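Local coordinates for ribose 5-phosphate isomerase, putative (Trypanosoma brucei brucei, PDB 6FXS), which probably catalyses the interconversion of ribose 5-phosphate and ribulose 5-phosphate, at residues D30-P35 / L130-T135; Y43-E46 / F51-V54; I56-L61 / P67-N72; A74-V77 / E81-V84; H122-V127 / T150-E155. One frame throughout, in Å; residues are numbered along the deposited sequence.

Contacts 1 to 4 are partly buried, while contact 5 lies at the surface. Contact 2 packs helix 37-46 on strand 51-55. Contacts 3 and 4 both use helix 66-78: contact 3 near its start and contact 4 at its end. They meet where Ile-56 packs on Met-76. Contact 1 joins two loops at strand ends and touches contact 3 through Phe-34. The chemistry varies. Contact 2 is apolar inside with a salt bridge on its exposed side. Contact 3 is aromatic and aliphatic. Backbone bonds and a water hold contact 4. In contact 1 an isoleucine rests against a glutamate-arginine salt bridge, and a histidine beside it binds a sulfate. Contact 5 stacks a carboxylate on a tyrosine ring.

Contact 1 (D30-P35 / L130-T135); sequences DHIGFP and LGERTT. With SO4 (sulfate ion), chain E.
Ile-32 and Glu-132 cross at about a right angle, and the methyl CG2 of Ile-32 does most of the touching. It meets Glu-132 OE1 at 3.5 Å. Arg-133 also crosses Ile-32 at about a right angle, and its CD lies 3.6 Å from the same CG2. Glu-132 leaves the backbone with CG anti to N, then bends sharply at chi2 (-82°). This fold lays the carboxylate beside the carbonyl of Ile-32. OE1 and Ile-32 O are both acceptors, so their closeness is not a bond. The carboxylate turns to Arg-133 instead. NH1 of Arg-133 approaches OE2 of Glu-132 at 3.1 Å on its syn lone pair, 22° out of the guanidinium plane, in a salt bridge. A weak bond reaches OE1. The pairing probably offsets the glutamate's charge.

Within 30-35, Asp-30 OD1 accepts from Gly-33 N at 3.1 Å and more weakly from Ile-32 N. This is an Asx motif, and it shapes the turn that presents Ile-32. His-31 takes no part in the touch itself. Its NE2 bonds almost straight (170°) to sulfate O2 at 2.7 Å, with the ion at the ring edge. Arg-63 of a neighbouring chain holds the same sulfate. The ion probably came from the crystallisation liquor, but histidine and arginine together are consistent with a place that suits an anion.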
# COMPACT_ATOMS: atom_id res chain seq x y z
N ASP B 30 0.55 -9.93 19.34
CA ASP B 30 1.43 -11.06 19.67
C ASP B 30 2.81 -10.51 19.96
O ASP B 30 2.99 -9.30 20.14
CB ASP B 30 1.35 -12.17 18.62
CG ASP B 30 2.00 -11.79 17.26
OD1 ASP B 30 2.48 -10.67 17.05
OD2 ASP B 30 2.05 -12.70 16.42
N HIS B 31 3.79 -11.38 20.00
CA HIS B 31 5.17 -10.91 20.23
C HIS B 31 5.77 -10.02 19.17
O HIS B 31 6.67 -9.23 19.45
CB HIS B 31 6.10 -12.10 20.48
CG HIS B 31 6.11 -13.11 19.40
ND1 HIS B 31 5.10 -14.05 19.23
CD2 HIS B 31 7.05 -13.38 18.48
CE1 HIS B 31 5.42 -14.84 18.23
NE2 HIS B 31 6.57 -14.42 17.73
N ILE B 32 5.27 -10.19 17.95
CA ILE B 32 5.69 -9.37 16.82
C ILE B 32 5.11 -7.95 16.95
O ILE B 32 5.80 -6.96 16.66
CB ILE B 32 5.34 -10.09 15.46
CG1 ILE B 32 6.01 -11.48 15.36
CG2 ILE B 32 5.73 -9.24 14.25
CD1 ILE B 32 7.54 -11.46 15.55
N GLY B 33 3.83 -7.84 17.31
CA GLY B 33 3.23 -6.53 17.58
C GLY B 33 3.61 -5.91 18.93
O GLY B 33 3.69 -4.68 19.06
N PHE B 34 3.91 -6.75 19.92
CA PHE B 34 4.38 -6.22 21.25
C PHE B 34 5.28 -5.00 21.18
O PHE B 34 5.02 -4.02 21.87
CB PHE B 34 5.02 -7.32 22.15
CG PHE B 34 5.55 -6.79 23.44
CD1 PHE B 34 4.67 -6.48 24.48
CD2 PHE B 34 6.91 -6.59 23.63
CE1 PHE B 34 5.14 -5.95 25.70
CE2 PHE B 34 7.39 -6.11 24.86
CZ PHE B 34 6.51 -5.76 25.88
N PRO B 35 6.37 -5.01 20.41
CA PRO B 35 7.25 -3.81 20.54
C PRO B 35 6.61 -2.49 20.20
O PRO B 35 7.16 -1.49 20.59
CB PRO B 35 8.39 -4.08 19.57
CG PRO B 35 8.41 -5.56 19.47
CD PRO B 35 6.99 -6.04 19.56
N LEU B 130 -4.07 -4.99 12.20
CA LEU B 130 -2.93 -4.21 11.72
C LEU B 130 -1.66 -5.04 11.66
O LEU B 130 -1.49 -6.00 12.48
CB LEU B 130 -2.69 -3.06 12.65
CG LEU B 130 -3.94 -2.17 12.85
CD1 LEU B 130 -3.59 -1.18 13.94
CD2 LEU B 130 -4.23 -1.44 11.58
N GLY B 131 -0.78 -4.67 10.73
CA GLY B 131 0.53 -5.32 10.59
C GLY B 131 1.66 -4.40 10.99
O GLY B 131 1.89 -3.36 10.34
N GLU B 132 2.34 -4.77 12.06
CA GLU B 132 3.53 -4.08 12.50
C GLU B 132 4.69 -4.25 11.50
O GLU B 132 5.48 -3.37 11.33
CB GLU B 132 3.95 -4.65 13.94
CG GLU B 132 5.21 -4.09 14.51
CD GLU B 132 6.51 -4.74 13.98
OE1 GLU B 132 6.41 -5.88 13.49
OE2 GLU B 132 7.57 -4.06 13.97
N ARG B 133 4.76 -5.39 10.81
CA ARG B 133 5.85 -5.62 9.84
C ARG B 133 5.61 -4.92 8.49
O ARG B 133 6.55 -4.67 7.73
CB ARG B 133 6.02 -7.11 9.62
CG ARG B 133 6.52 -8.03 10.76
CD ARG B 133 7.54 -7.38 11.71
NE ARG B 133 8.88 -7.46 11.30
CZ ARG B 133 9.90 -6.80 11.84
NH1 ARG B 133 9.78 -5.99 12.90
NH2 ARG B 133 11.07 -7.02 11.31
N THR B 134 4.36 -4.63 8.20
CA THR B 134 3.97 -4.10 6.86
C THR B 134 3.74 -2.62 6.87
O THR B 134 4.10 -1.90 5.91
CB THR B 134 2.65 -4.72 6.39
OG1 THR B 134 1.65 -4.66 7.44
CG2 THR B 134 2.86 -6.08 6.04
N THR B 135 3.11 -2.13 7.93
CA THR B 135 2.57 -0.74 7.89
C THR B 135 3.38 0.18 8.85
O THR B 135 3.54 -0.16 10.04
CB THR B 135 1.10 -0.77 8.28
OG1 THR B 135 0.38 -1.72 7.45
CG2 THR B 135 0.49 0.60 8.11
S SO4 E . 7.50 -16.84 15.39
O1 SO4 E . 8.79 -17.47 15.00
O2 SO4 E . 7.57 -15.35 15.37
O3 SO4 E . 6.45 -17.28 14.48
O4 SO4 E . 7.14 -17.38 16.76

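Contact 2 (Y43-E46 / F51-V54); sequences YVRE and FEPV
Arg-45 starts by pointing away from Pro-53 and Glu-52 and then comes back to both. From CB the chain sets CG beside the backbone N and anti to the carbonyl carbon (chi1 -61°). CG then lies 4.0 Å from Pro-53 CG, against the proline ring. The chain bends at chi3 (133°), and this brings the guanidinium to the CD-CG edge of the proline, with CD over one of its faces. NE lies 3.9 Å from Pro-53 CD. The tip, NH2, goes on to Glu-52 and forms a salt bridge with OE1 at 3.2 Å. Glu-52 OE1 is near the guanidinium plane, at its edge. The carboxylate is turned 67° against the guanidinium, so the pair is not coplanar. Arg-45 and Glu-52 run side by side in the same direction. Both are exposed, so the salt bridge lies on the exposed side of the contact.

Beneath it the contact is apolar. Val-44 CG1, anti to its backbone N, touches Phe-51 CB at 3.7 Å and Pro-53 CB at 4.2 Å. Val-44 and Phe-51 cross at about a right angle. The Phe-51 ring then leads away to Leu-148 of helix 137-149, which also meets Val-44. Val-44 packs on Val-25 and Ile-27 of strand 23-29 as well. Helix 37-46 thus covers two neighbouring parallel strands. This is the layout of a beta-alpha-beta crossover, made here of strand 23-29, helix 37-46 and strand 51-55, with 51-55 at the edge of the parallel sheet within this chain.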
# COMPACT_ATOMS: atom_id res chain seq x y z
N TYR B 43 -1.96 6.15 20.22
CA TYR B 43 -2.80 6.54 19.07
C TYR B 43 -4.28 6.47 19.42
O TYR B 43 -5.03 7.34 19.01
CB TYR B 43 -2.49 5.69 17.84
CG TYR B 43 -1.05 5.66 17.40
CD1 TYR B 43 -0.16 6.71 17.63
CD2 TYR B 43 -0.58 4.58 16.72
CE1 TYR B 43 1.18 6.63 17.25
CE2 TYR B 43 0.73 4.49 16.29
CZ TYR B 43 1.61 5.51 16.53
OH TYR B 43 2.88 5.28 16.04
N VAL B 44 -4.69 5.48 20.21
CA VAL B 44 -6.07 5.42 20.64
C VAL B 44 -6.51 6.67 21.45
O VAL B 44 -7.59 7.17 21.24
CB VAL B 44 -6.36 4.15 21.49
CG1 VAL B 44 -7.77 4.24 22.08
CG2 VAL B 44 -6.18 2.86 20.67
N ARG B 45 -5.66 7.15 22.37
CA ARG B 45 -5.98 8.31 23.22
C ARG B 45 -5.96 9.56 22.33
O ARG B 45 -6.79 10.45 22.49
CB ARG B 45 -4.95 8.48 24.38
CG ARG B 45 -4.89 7.29 25.31
CD ARG B 45 -4.20 7.62 26.64
NE ARG B 45 -5.07 7.07 27.67
CZ ARG B 45 -6.18 7.68 28.12
NH1 ARG B 45 -6.55 8.89 27.69
NH2 ARG B 45 -6.92 7.06 29.04
N GLU B 46 -5.08 9.61 21.34
CA GLU B 46 -5.18 10.73 20.39
C GLU B 46 -6.42 10.77 19.52
O GLU B 46 -6.77 11.84 19.03
CB GLU B 46 -4.00 10.71 19.47
CG GLU B 46 -2.70 11.03 20.13
CD GLU B 46 -1.67 11.19 19.01
OE1 GLU B 46 -1.60 12.30 18.40
OE2 GLU B 46 -1.00 10.19 18.70
N PHE B 51 -12.17 7.74 24.20
CA PHE B 51 -11.58 6.40 24.03
C PHE B 51 -10.73 5.97 25.17
O PHE B 51 -9.76 6.62 25.53
CB PHE B 51 -10.80 6.28 22.67
CG PHE B 51 -11.68 6.58 21.51
CD1 PHE B 51 -12.69 5.72 21.19
CD2 PHE B 51 -11.56 7.75 20.81
CE1 PHE B 51 -13.60 6.03 20.19
CE2 PHE B 51 -12.42 8.07 19.76
CZ PHE B 51 -13.47 7.21 19.47
N GLU B 52 -11.05 4.81 25.73
CA GLU B 52 -10.26 4.25 26.82
C GLU B 52 -9.60 2.96 26.36
O GLU B 52 -10.26 1.92 26.21
CB GLU B 52 -11.13 3.99 28.07
CG GLU B 52 -10.36 3.53 29.34
CD GLU B 52 -9.34 4.55 29.93
OE1 GLU B 52 -9.68 5.77 29.96
OE2 GLU B 52 -8.19 4.16 30.39
N PRO B 53 -8.27 3.00 26.15
CA PRO B 53 -7.60 1.78 25.75
C PRO B 53 -7.51 0.77 26.86
O PRO B 53 -7.13 1.13 27.97
CB PRO B 53 -6.19 2.27 25.38
CG PRO B 53 -5.99 3.54 26.14
CD PRO B 53 -7.34 4.13 26.35
N VAL B 54 -7.77 -0.50 26.55
CA VAL B 54 -7.55 -1.57 27.47
C VAL B 54 -6.62 -2.58 26.80
O VAL B 54 -7.08 -3.49 26.03
CB VAL B 54 -8.91 -2.25 27.84
CG1 VAL B 54 -8.72 -3.27 28.91
CG2 VAL B 54 -10.00 -1.23 28.19

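Contact 3 (I56-L61 / P67-N72); sequences IGPHSL and PDYALN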
# COMPACT_ATOMS: atom_id res chain seq x y z
N ILE B 56 -4.63 -5.85 26.58
CA ILE B 56 -4.81 -7.09 27.26
C ILE B 56 -3.64 -8.04 27.09
O ILE B 56 -3.74 -9.18 27.49
CB ILE B 56 -6.14 -7.86 26.92
CG1 ILE B 56 -6.31 -8.15 25.43
CG2 ILE B 56 -7.39 -7.14 27.45
CD1 ILE B 56 -5.34 -9.09 24.81
N GLY B 57 -2.56 -7.59 26.47
CA GLY B 57 -1.33 -8.40 26.41
C GLY B 57 -0.90 -8.73 24.95
O GLY B 57 -1.64 -8.34 24.01
N PRO B 58 0.26 -9.37 24.75
CA PRO B 58 1.15 -9.78 25.84
C PRO B 58 1.97 -8.65 26.47
O PRO B 58 2.10 -7.51 25.95
CB PRO B 58 2.06 -10.84 25.18
CG PRO B 58 2.17 -10.36 23.73
CD PRO B 58 0.93 -9.55 23.43
N HIS B 59 2.51 -8.95 27.66
CA HIS B 59 3.18 -7.91 28.39
C HIS B 59 4.69 -8.05 28.36
O HIS B 59 5.39 -7.28 29.04
CB HIS B 59 2.62 -7.88 29.79
CG HIS B 59 1.14 -7.72 29.82
ND1 HIS B 59 0.51 -6.54 29.50
CD2 HIS B 59 0.17 -8.59 30.16
CE1 HIS B 59 -0.78 -6.69 29.65
NE2 HIS B 59 -1.02 -7.92 30.04
N SER B 60 5.18 -9.02 27.57
CA SER B 60 6.63 -9.19 27.35
C SER B 60 6.93 -9.62 25.89
O SER B 60 5.99 -9.83 25.09
CB SER B 60 7.20 -10.22 28.35
OG SER B 60 7.06 -11.52 27.85
N LEU B 61 8.24 -9.70 25.58
CA LEU B 61 8.76 -10.21 24.29
C LEU B 61 8.66 -11.72 24.10
O LEU B 61 8.96 -12.17 23.02
CB LEU B 61 10.21 -9.79 24.06
CG LEU B 61 10.43 -8.46 23.35
CD1 LEU B 61 11.92 -8.17 23.32
CD2 LEU B 61 9.83 -8.46 21.93
N PRO B 67 -3.66 -16.26 17.95
CA PRO B 67 -5.08 -16.49 18.17
C PRO B 67 -5.59 -16.33 19.61
O PRO B 67 -6.77 -16.04 19.81
CB PRO B 67 -5.25 -17.94 17.68
CG PRO B 67 -4.15 -18.13 16.69
CD PRO B 67 -3.02 -17.44 17.37
N ASP B 68 -4.72 -16.52 20.60
CA ASP B 68 -5.12 -16.43 22.03
C ASP B 68 -5.48 -15.01 22.28
O ASP B 68 -6.47 -14.79 22.92
CB ASP B 68 -3.98 -16.89 22.98
CG ASP B 68 -3.72 -18.39 22.89
OD1 ASP B 68 -4.67 -19.17 22.77
OD2 ASP B 68 -2.56 -18.79 22.93
N TYR B 69 -4.70 -14.04 21.74
CA TYR B 69 -4.97 -12.67 21.95
C TYR B 69 -6.10 -12.14 21.04
O TYR B 69 -6.96 -11.37 21.52
CB TYR B 69 -3.70 -11.85 21.88
CG TYR B 69 -2.76 -12.25 23.00
CD1 TYR B 69 -1.87 -13.29 22.83
CD2 TYR B 69 -2.78 -11.61 24.25
CE1 TYR B 69 -1.02 -13.72 23.84
CE2 TYR B 69 -1.89 -12.02 25.30
CZ TYR B 69 -1.03 -13.09 25.08
OH TYR B 69 -0.14 -13.54 25.99
N ALA B 70 -6.15 -12.63 19.80
CA ALA B 70 -7.29 -12.33 18.89
C ALA B 70 -8.64 -12.68 19.46
O ALA B 70 -9.56 -11.90 19.45
CB ALA B 70 -7.12 -13.11 17.59
N LEU B 71 -8.74 -13.92 19.91
CA LEU B 71 -9.99 -14.45 20.39
C LEU B 71 -10.41 -13.79 21.71
O LEU B 71 -11.59 -13.60 21.96
CB LEU B 71 -9.85 -15.92 20.60
CG LEU B 71 -9.73 -16.70 19.29
CD1 LEU B 71 -9.17 -18.08 19.55
CD2 LEU B 71 -11.11 -16.74 18.57
N ASN B 72 -9.44 -13.44 22.50
CA ASN B 72 -9.64 -12.70 23.74
C ASN B 72 -10.27 -11.29 23.51
O ASN B 72 -11.30 -10.96 24.12
CB ASN B 72 -8.28 -12.53 24.36
CG ASN B 72 -8.35 -12.26 25.82
OD1 ASN B 72 -8.02 -13.15 26.59
ND2 ASN B 72 -8.75 -11.05 26.22
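Tyr-69 meets Pro-58 from a helix turn that includes the bond from Leu-71 N to Pro-67 O, 2.9 Å long. Tyr-69 is the centre of the contact. Pro-58 CD stands over the middle of one face of its ring, 4.2 Å from the centroid and 11° off the ring normal. This is a CH-pi contact. Further along the proline, CB lies 3.6 Å from Tyr-69 OH, so the two side chains meet from ring centre to hydroxyl. A cis peptide bond precedes Pro-58. The two atoms of that bond, Gly-57 C and Pro-58 N, each lie 3.5 Å from Tyr-69 CE2. Gly-57 has a positive phi of 120° and comes close to the ring with its backbone alone.

The pairing ties the loop after strand 51-55 back onto helix 66-78, the next helix of the alpha/beta fold. The loop leaves the carboxyl end of its strand, and Gly-57 still bonds to Ala-29 at the end of strand 23-29. Ile-56 comes to the ring edge. Its CD1 lies in the ring plane, 3.6 Å from Tyr-69 CD2. Ile-56 holds CG1 between backbone N and carbonyl carbon (chi1 57°), which sends CG1 and CD1 toward the helix, CD1 to the ring edge and CG1 to Asn-72. Ile-56 CG1 meets Asn-72 ND2 at 3.9 Å. Val-64 packs on both Tyr-69 and Pro-58. One turn away from this contact, Asp-68 OD2 pairs with a basic side chain of a neighbouring subunit.

Contact 4 (A74-V77 / E81-V84); sequences ARMV and EADV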
# COMPACT_ATOMS: atom_id res chain seq x y z
N ALA B 74 -11.62 -10.36 20.67
CA ALA B 74 -12.86 -10.54 19.90
C ALA B 74 -14.01 -10.90 20.83
O ALA B 74 -15.11 -10.38 20.71
CB ALA B 74 -12.70 -11.61 18.83
N ARG B 75 -13.75 -11.82 21.73
CA ARG B 75 -14.81 -12.25 22.68
C ARG B 75 -15.29 -11.11 23.56
O ARG B 75 -16.48 -10.98 23.79
CB ARG B 75 -14.35 -13.45 23.53
CG ARG B 75 -14.41 -14.67 22.66
CD ARG B 75 -13.80 -15.88 23.30
NE ARG B 75 -13.92 -17.01 22.35
CZ ARG B 75 -13.02 -17.98 22.22
NH1 ARG B 75 -11.91 -17.97 22.96
NH2 ARG B 75 -13.22 -18.97 21.37
N MET B 76 -14.36 -10.25 23.94
CA MET B 76 -14.69 -9.06 24.74
C MET B 76 -15.64 -8.12 24.01
O MET B 76 -16.62 -7.59 24.58
CB MET B 76 -13.44 -8.27 25.09
CG MET B 76 -12.56 -8.90 26.16
SD MET B 76 -11.02 -7.96 26.52
CE MET B 76 -11.74 -6.51 27.30
N VAL B 77 -15.32 -7.87 22.76
CA VAL B 77 -16.13 -6.99 21.95
C VAL B 77 -17.48 -7.65 21.72
O VAL B 77 -18.47 -7.00 21.88
CB VAL B 77 -15.40 -6.62 20.63
CG1 VAL B 77 -16.32 -5.85 19.69
CG2 VAL B 77 -14.15 -5.82 20.92
N GLU B 81 -18.13 -6.43 26.63
CA GLU B 81 -17.10 -5.99 27.57
C GLU B 81 -16.23 -4.88 27.00
O GLU B 81 -15.51 -4.17 27.75
CB GLU B 81 -16.26 -7.21 27.98
CG GLU B 81 -17.10 -8.33 28.61
CD GLU B 81 -16.40 -9.67 28.75
OE1 GLU B 81 -15.23 -9.90 28.41
OE2 GLU B 81 -17.07 -10.56 29.23
N ALA B 82 -16.23 -4.72 25.67
CA ALA B 82 -15.50 -3.60 25.08
C ALA B 82 -16.27 -3.18 23.87
O ALA B 82 -17.01 -3.98 23.31
CB ALA B 82 -14.08 -4.04 24.72
N ASP B 83 -16.14 -1.92 23.48
CA ASP B 83 -16.86 -1.41 22.28
C ASP B 83 -16.13 -1.68 20.94
O ASP B 83 -16.79 -1.87 19.96
CB ASP B 83 -17.12 0.06 22.40
CG ASP B 83 -17.90 0.38 23.69
OD1 ASP B 83 -19.04 -0.05 23.77
OD2 ASP B 83 -17.37 0.96 24.63
N VAL B 84 -14.83 -1.63 20.93
CA VAL B 84 -14.01 -1.75 19.69
C VAL B 84 -12.78 -2.55 20.07
O VAL B 84 -12.31 -2.43 21.24
CB VAL B 84 -13.45 -0.39 19.20
CG1 VAL B 84 -12.83 -0.53 17.79
CG2 VAL B 84 -14.51 0.68 19.14
O HOH W 1 -19.47 -4.47 21.85
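The carbonyl group of Met-76 has the Ala-82 amide above its plane, 62° out of it and away from the lone pairs. Ala-82 N bonds to Met-76 O at 3.1 Å. Glu-81 N lies 2.8 Å from the same Met-76 O, but its bond is bent and weak. One oxygen thus receives two successive amides. The Glu-81 side chain crosses that of Met-76 at about a right angle. Its OE1 meets Met-76 CG at 3.6 Å.

Val-77, the next residue, makes the remaining contacts. Its CA-H points almost straight at Ala-82 O (3.4 Å from Val-77 CA, 167° at H). CG2, beside the backbone N, rests 3.6 Å from Val-84 C and also touches Ala-82 CB. A water bridges the two carbonyls, donating to Val-77 O and to Ala-82 O, which gives both oxygens a partner. Met-76 and Ala-82 also pack on Ala-26 of strand 23-29.

The bonds to Met-76 O reach five and six residues along the chain, wider than the alpha-helical step. They lie at the C-terminal end of helix 66-78, where the chain turns into strand 84-89, a helix-to-strand turn of the parallel alpha/beta fold.

Contact 5 (H122-V127 / T150-E155); sequences HNDANV and TPYSGE
The carboxylate of Asp-124 stacks on one face of the Tyr-152 ring, with OD2 offset toward the rim and the planes 22° apart. Asp-124 CB comes to 3.5 Å from Tyr-152 CD1. OD1 of Asp-124 reaches back to Tyr-152 CB at 3.6 Å. Asp-124 has CG anti to N (chi1 -165°), which carries the carboxylate onto the ring, and the two side chains cross at about a right angle. The opposite face of the ring carries Gly-154 N, offset toward the rim. A backbone oxygen meets the edge: His-122 O lies in the ring plane, 3.7 Å from Tyr-152 CE1.

The ring therefore sits between the chain that follows it and the loop after helix 113-121. That loop leads into strand 127-131, and Asp-124 takes a positive phi (41°) as the chain leaves the helix. The other segment links helix 137-149 to the C-terminal helix 156-169. The contact joins these two connections at the surface of the alpha/beta domain.

Further out, polar groups fix both partners. Tyr-152 OH is hydrogen-bonded to Thr-159 OG1 on the C-terminal helix. Asp-124 OD1 forms a salt bridge with Arg-120, which also bonds to Ala-125 O and Thr-150 O and so grips both segments. Glu-155 is the N-cap residue of helix 156-169. Ser-153 OG donates to its OE1 at 2.7 Å, on the anti lone pair, and accepts a weak bond from Glu-155 N. The His-122 ring stacks on His-158; the His-122 side chain is about 5 Å from a sulfate ion, probably from the crystallisation liquor.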
# COMPACT_ATOMS: atom_id res chain seq x y z
N HIS B 122 -18.99 0.91 5.55
CA HIS B 122 -19.70 -0.21 4.94
C HIS B 122 -19.82 -1.46 5.79
O HIS B 122 -20.87 -2.15 5.70
CB HIS B 122 -19.05 -0.61 3.57
CG HIS B 122 -19.34 0.36 2.47
ND1 HIS B 122 -18.98 0.15 1.15
CD2 HIS B 122 -20.03 1.54 2.50
CE1 HIS B 122 -19.38 1.18 0.42
NE2 HIS B 122 -20.03 2.04 1.21
N ASN B 123 -18.77 -1.86 6.45
CA ASN B 123 -18.77 -3.16 7.16
C ASN B 123 -19.11 -3.01 8.66
O ASN B 123 -19.20 -4.04 9.37
CB ASN B 123 -17.43 -3.90 6.95
CG ASN B 123 -17.05 -3.98 5.46
OD1 ASN B 123 -16.14 -3.28 5.00
ND2 ASN B 123 -17.77 -4.78 4.72
N ASP B 124 -19.28 -1.75 9.13
CA ASP B 124 -19.43 -1.44 10.57
C ASP B 124 -18.46 -2.28 11.39
O ASP B 124 -18.85 -2.96 12.34
CB ASP B 124 -20.84 -1.72 11.01
CG ASP B 124 -21.21 -1.09 12.38
OD1 ASP B 124 -20.56 -0.18 12.90
OD2 ASP B 124 -22.23 -1.52 12.88
N ALA B 125 -17.24 -2.33 10.95
CA ALA B 125 -16.25 -3.19 11.54
C ALA B 125 -16.08 -2.76 13.05
O ALA B 125 -15.99 -1.56 13.37
CB ALA B 125 -14.94 -3.11 10.79
N ASN B 126 -16.01 -3.78 13.90
CA ASN B 126 -15.81 -3.60 15.35
C ASN B 126 -14.40 -4.01 15.88
O ASN B 126 -14.10 -3.80 17.05
CB ASN B 126 -17.00 -4.22 16.16
CG ASN B 126 -17.29 -5.64 15.83
OD1 ASN B 126 -16.46 -6.38 15.23
ND2 ASN B 126 -18.47 -6.11 16.26
N VAL B 127 -13.54 -4.60 15.03
CA VAL B 127 -12.17 -4.90 15.31
C VAL B 127 -11.33 -4.50 14.05
O VAL B 127 -11.74 -4.81 12.92
CB VAL B 127 -11.96 -6.41 15.61
CG1 VAL B 127 -10.50 -6.74 15.86
CG2 VAL B 127 -12.83 -6.84 16.79
N THR B 150 -14.62 7.18 12.64
CA THR B 150 -15.56 7.03 11.53
C THR B 150 -16.79 6.26 11.92
O THR B 150 -16.70 5.12 12.43
CB THR B 150 -14.84 6.43 10.28
OG1 THR B 150 -13.69 7.25 9.90
CG2 THR B 150 -15.79 6.29 9.14
N PRO B 151 -17.98 6.81 11.60
CA PRO B 151 -19.24 6.12 11.90
C PRO B 151 -19.62 5.14 10.74
O PRO B 151 -19.06 5.24 9.63
CB PRO B 151 -20.27 7.27 11.98
CG PRO B 151 -19.72 8.25 10.93
CD PRO B 151 -18.21 8.20 11.16
N TYR B 152 -20.53 4.22 11.03
CA TYR B 152 -21.20 3.39 10.07
C TYR B 152 -22.09 4.28 9.20
O TYR B 152 -22.66 5.23 9.71
CB TYR B 152 -22.05 2.35 10.79
CG TYR B 152 -22.86 1.44 9.87
CD1 TYR B 152 -22.24 0.70 8.84
CD2 TYR B 152 -24.20 1.24 10.10
CE1 TYR B 152 -22.96 -0.16 8.04
CE2 TYR B 152 -24.94 0.40 9.28
CZ TYR B 152 -24.31 -0.35 8.25
OH TYR B 152 -25.11 -1.24 7.48
N SER B 153 -22.14 4.06 7.89
CA SER B 153 -22.97 4.94 7.00
C SER B 153 -24.49 4.90 7.28
O SER B 153 -25.19 5.85 6.96
CB SER B 153 -22.69 4.71 5.51
OG SER B 153 -23.44 3.57 5.15
N GLY B 154 -24.99 3.83 7.85
CA GLY B 154 -26.43 3.69 8.16
C GLY B 154 -27.24 3.16 6.97
O GLY B 154 -28.44 2.93 7.11
N GLU B 155 -26.62 2.88 5.82
CA GLU B 155 -27.44 2.49 4.68
C GLU B 155 -27.97 1.07 4.76
O GLU B 155 -27.24 0.11 5.14
CB GLU B 155 -26.71 2.63 3.42
CG GLU B 155 -26.23 4.04 3.25
CD GLU B 155 -25.12 4.13 2.24
OE1 GLU B 155 -23.92 3.90 2.51
OE2 GLU B 155 -25.48 4.49 1.10